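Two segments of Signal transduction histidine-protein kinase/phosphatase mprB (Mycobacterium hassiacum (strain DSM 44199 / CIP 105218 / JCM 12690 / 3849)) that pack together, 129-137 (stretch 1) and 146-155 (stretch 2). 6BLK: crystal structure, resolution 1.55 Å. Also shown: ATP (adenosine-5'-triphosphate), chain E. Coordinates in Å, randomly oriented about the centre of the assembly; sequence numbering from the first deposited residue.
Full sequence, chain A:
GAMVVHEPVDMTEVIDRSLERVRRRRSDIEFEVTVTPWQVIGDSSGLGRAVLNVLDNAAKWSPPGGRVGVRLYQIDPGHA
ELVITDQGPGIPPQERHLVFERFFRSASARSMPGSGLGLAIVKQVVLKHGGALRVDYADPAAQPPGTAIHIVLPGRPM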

# COMPACT_ATOMS: atom_id res chain seq x y z
N HIS A 129 4.61 5.06 -12.76
CA HIS A 129 4.39 6.44 -12.32
C HIS A 129 5.65 7.13 -11.79
O HIS A 129 5.54 8.20 -11.17
CB HIS A 129 3.31 6.46 -11.24
CG HIS A 129 1.93 6.22 -11.77
ND1 HIS A 129 1.43 4.97 -12.02
CD2 HIS A 129 0.95 7.09 -12.09
CE1 HIS A 129 0.20 5.07 -12.49
NE2 HIS A 129 -0.11 6.35 -12.56
N GLY A 130 6.82 6.56 -12.00
CA GLY A 130 8.05 7.11 -11.55
C GLY A 130 8.29 7.08 -10.08
O GLY A 130 9.11 7.85 -9.58
N GLY A 131 7.65 6.16 -9.36
CA GLY A 131 7.80 6.07 -7.93
C GLY A 131 8.80 5.01 -7.51
O GLY A 131 9.56 4.46 -8.31
N ALA A 132 8.81 4.76 -6.21
CA ALA A 132 9.68 3.79 -5.58
C ALA A 132 8.94 3.18 -4.41
O ALA A 132 8.01 3.76 -3.86
CB ALA A 132 11.00 4.42 -5.09
N LEU A 133 9.33 1.96 -4.07
CA LEU A 133 8.65 1.34 -2.95
C LEU A 133 9.61 0.45 -2.18
O LEU A 133 10.70 0.08 -2.66
CB LEU A 133 7.38 0.60 -3.39
CG LEU A 133 7.38 -0.57 -4.36
CD1 LEU A 133 5.95 -0.95 -4.66
CD2 LEU A 133 8.12 -0.25 -5.64
N ARG A 134 9.22 0.19 -0.94
CA ARG A 134 10.03 -0.65 -0.08
C ARG A 134 9.13 -1.19 1.01
O ARG A 134 8.02 -0.69 1.24
CB ARG A 134 11.22 0.10 0.50
CG ARG A 134 10.90 1.21 1.42
CD ARG A 134 12.19 1.79 2.01
NE ARG A 134 11.84 2.80 2.99
CZ ARG A 134 11.78 2.61 4.31
NH1 ARG A 134 12.09 1.44 4.86
NH2 ARG A 134 11.42 3.61 5.10
N VAL A 135 9.64 -2.20 1.70
CA VAL A 135 8.92 -2.88 2.76
C VAL A 135 9.79 -2.84 4.01
O VAL A 135 11.02 -2.89 3.94
CB VAL A 135 8.55 -4.34 2.35
CG1 VAL A 135 9.78 -5.10 1.88
CG2 VAL A 135 7.88 -5.11 3.50
N ASP A 136 9.13 -2.72 5.16
CA ASP A 136 9.82 -2.64 6.44
C ASP A 136 8.83 -3.11 7.51
O ASP A 136 7.68 -3.39 7.20
CB ASP A 136 10.32 -1.21 6.69
CG ASP A 136 11.54 -1.13 7.60
OD1 ASP A 136 11.69 -1.96 8.53
OD2 ASP A 136 12.34 -0.19 7.39
N TYR A 137 9.28 -3.17 8.75
CA TYR A 137 8.35 -3.37 9.86
C TYR A 137 7.61 -2.08 10.15
O TYR A 137 8.16 -0.98 10.02
CB TYR A 137 9.08 -3.83 11.13
CG TYR A 137 9.50 -5.26 11.16
CD1 TYR A 137 8.75 -6.25 10.55
CD2 TYR A 137 10.69 -5.61 11.77
CE1 TYR A 137 9.16 -7.58 10.61
CE2 TYR A 137 11.10 -6.91 11.82
CZ TYR A 137 10.35 -7.89 11.24
OH TYR A 137 10.80 -9.19 11.30
N GLY A 146 4.21 -5.89 12.69
CA GLY A 146 3.39 -5.44 11.57
C GLY A 146 4.26 -5.16 10.37
O GLY A 146 5.48 -5.10 10.49
N THR A 147 3.62 -5.03 9.21
CA THR A 147 4.26 -4.64 7.95
C THR A 147 3.98 -3.19 7.62
O THR A 147 2.86 -2.69 7.82
CB THR A 147 3.77 -5.52 6.80
OG1 THR A 147 4.00 -6.89 7.10
CG2 THR A 147 4.53 -5.22 5.49
N ALA A 148 4.98 -2.53 7.05
CA ALA A 148 4.84 -1.20 6.50
C ALA A 148 5.24 -1.29 5.04
O ALA A 148 6.34 -1.75 4.73
CB ALA A 148 5.71 -0.21 7.27
N ILE A 149 4.33 -0.91 4.15
CA ILE A 149 4.65 -0.73 2.74
C ILE A 149 4.78 0.76 2.50
O ILE A 149 3.83 1.51 2.76
CB ILE A 149 3.58 -1.33 1.83
CG1 ILE A 149 3.41 -2.83 2.11
CG2 ILE A 149 3.94 -1.06 0.39
CD1 ILE A 149 4.56 -3.70 1.68
N HIS A 150 5.93 1.18 1.97
CA HIS A 150 6.24 2.58 1.75
C HIS A 150 6.29 2.82 0.24
O HIS A 150 7.09 2.18 -0.46
CB HIS A 150 7.61 2.93 2.34
CG HIS A 150 7.74 2.81 3.83
ND1 HIS A 150 7.92 3.91 4.63
CD2 HIS A 150 7.78 1.74 4.65
CE1 HIS A 150 8.04 3.53 5.88
NE2 HIS A 150 7.95 2.22 5.93
N ILE A 151 5.48 3.76 -0.25
CA ILE A 151 5.39 4.11 -1.67
C ILE A 151 5.67 5.59 -1.83
O ILE A 151 4.92 6.44 -1.31
CB ILE A 151 4.02 3.75 -2.24
CG1 ILE A 151 3.82 2.23 -2.21
CG2 ILE A 151 3.86 4.32 -3.66
CD1 ILE A 151 2.43 1.76 -2.56
N VAL A 152 6.70 5.91 -2.60
CA VAL A 152 7.02 7.28 -2.92
C VAL A 152 6.47 7.59 -4.31
O VAL A 152 6.72 6.84 -5.25
CB VAL A 152 8.54 7.51 -2.83
CG1 VAL A 152 8.89 8.93 -3.27
CG2 VAL A 152 9.00 7.27 -1.42
N LEU A 153 5.72 8.70 -4.43
CA LEU A 153 5.06 9.10 -5.68
C LEU A 153 5.47 10.53 -6.02
O LEU A 153 5.32 11.43 -5.18
CB LEU A 153 3.53 9.04 -5.60
CG LEU A 153 2.97 7.61 -5.51
CD1 LEU A 153 1.47 7.73 -5.29
CD2 LEU A 153 3.31 6.81 -6.77
N PRO A 154 5.95 10.78 -7.22
CA PRO A 154 6.14 12.17 -7.63
C PRO A 154 4.80 12.86 -7.81
O PRO A 154 3.78 12.24 -8.14
CB PRO A 154 6.90 12.06 -8.95
CG PRO A 154 6.56 10.75 -9.47
CD PRO A 154 6.30 9.84 -8.28
N GLY A 155 4.79 14.16 -7.56
CA GLY A 155 3.57 14.91 -7.81
C GLY A 155 3.68 16.31 -7.24
O GLY A 155 4.78 16.84 -7.06
PG ATP E . -3.17 -11.76 -4.24
O1G ATP E . -2.71 -10.42 -3.69
O2G ATP E . -2.67 -12.16 -5.64
O3G ATP E . -4.64 -12.05 -4.02
PB ATP E . -1.46 -12.58 -2.01
O1B ATP E . -1.08 -13.93 -1.45
O2B ATP E . -2.22 -11.59 -1.19
O3B ATP E . -2.42 -12.86 -3.30
PA ATP E . 0.56 -10.49 -2.47
O1A ATP E . 1.45 -10.27 -3.69
O2A ATP E . -0.47 -9.44 -2.14
O3A ATP E . -0.11 -11.96 -2.70
O5' ATP E . 1.50 -10.80 -1.25
C5' ATP E . 2.51 -11.79 -1.36
C4' ATP E . 2.67 -12.46 0.00
O4' ATP E . 3.34 -11.52 0.85
C3' ATP E . 1.40 -12.88 0.75
O3' ATP E . 0.93 -14.19 0.36
C2' ATP E . 1.89 -12.85 2.19
O2' ATP E . 2.65 -14.02 2.52
C1' ATP E . 2.86 -11.69 2.18
N9 ATP E . 2.25 -10.40 2.58
C8 ATP E . 1.91 -9.34 1.78
N7 ATP E . 1.42 -8.32 2.53
C5 ATP E . 1.46 -8.74 3.82
C6 ATP E . 1.12 -8.11 5.08
N6 ATP E . 0.60 -6.88 5.07
N1 ATP E . 1.31 -8.82 6.19
C2 ATP E . 1.82 -10.07 6.17
N3 ATP E . 2.18 -10.70 5.04
C4 ATP E . 2.02 -10.07 3.85
O HOH W 1 7.18 -6.35 6.83
O HOH W 2 8.33 1.54 8.65

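An antiparallel strand pair divides its work: alternate residues supply paired backbone hydrogen bonds, while side chains sort onto two faces. Here the pairing buries 687 Å² in all. Before the strand begins, His129 O lies 3.2 Å from Pro154 CG, and Gly130 adopts a positive phi that favours glycine. Gly131 packs so tightly that its CA sits 3.0 Å from Val152 O; a CB there would clash with that oxygen. Ala132 then opens the ladder, its N donating to Val152 O (3.1 Å) and its O accepting from Val152 N (2.8 Å). Leu133 turns to the face it shares with Val135, Ile149 and Ile151, where its CB meets Ile151 CG1 at 4.1 Å. Arg134 repeats the pairing with His150 (N to O 3.0 Å, O to N 2.9 Å), and its extended side chain lays the guanidinium flat on the imidazole, centres 4.0 Å apart. Buried Val135 continues the apolar face, CG2 to Ile149 CD1 being 4.0 Å. Asp136 closes the third pair with Ala148 (N to O 3.0 Å, O to N 2.8 Å), while its OD2 holds Arg134 NH1 in a 3.0 Å salt bridge beside the stack. At Tyr137 the side chains diverge, yet a water links Tyr137 O (2.9 Å) to His150 NE2 (2.8 Å).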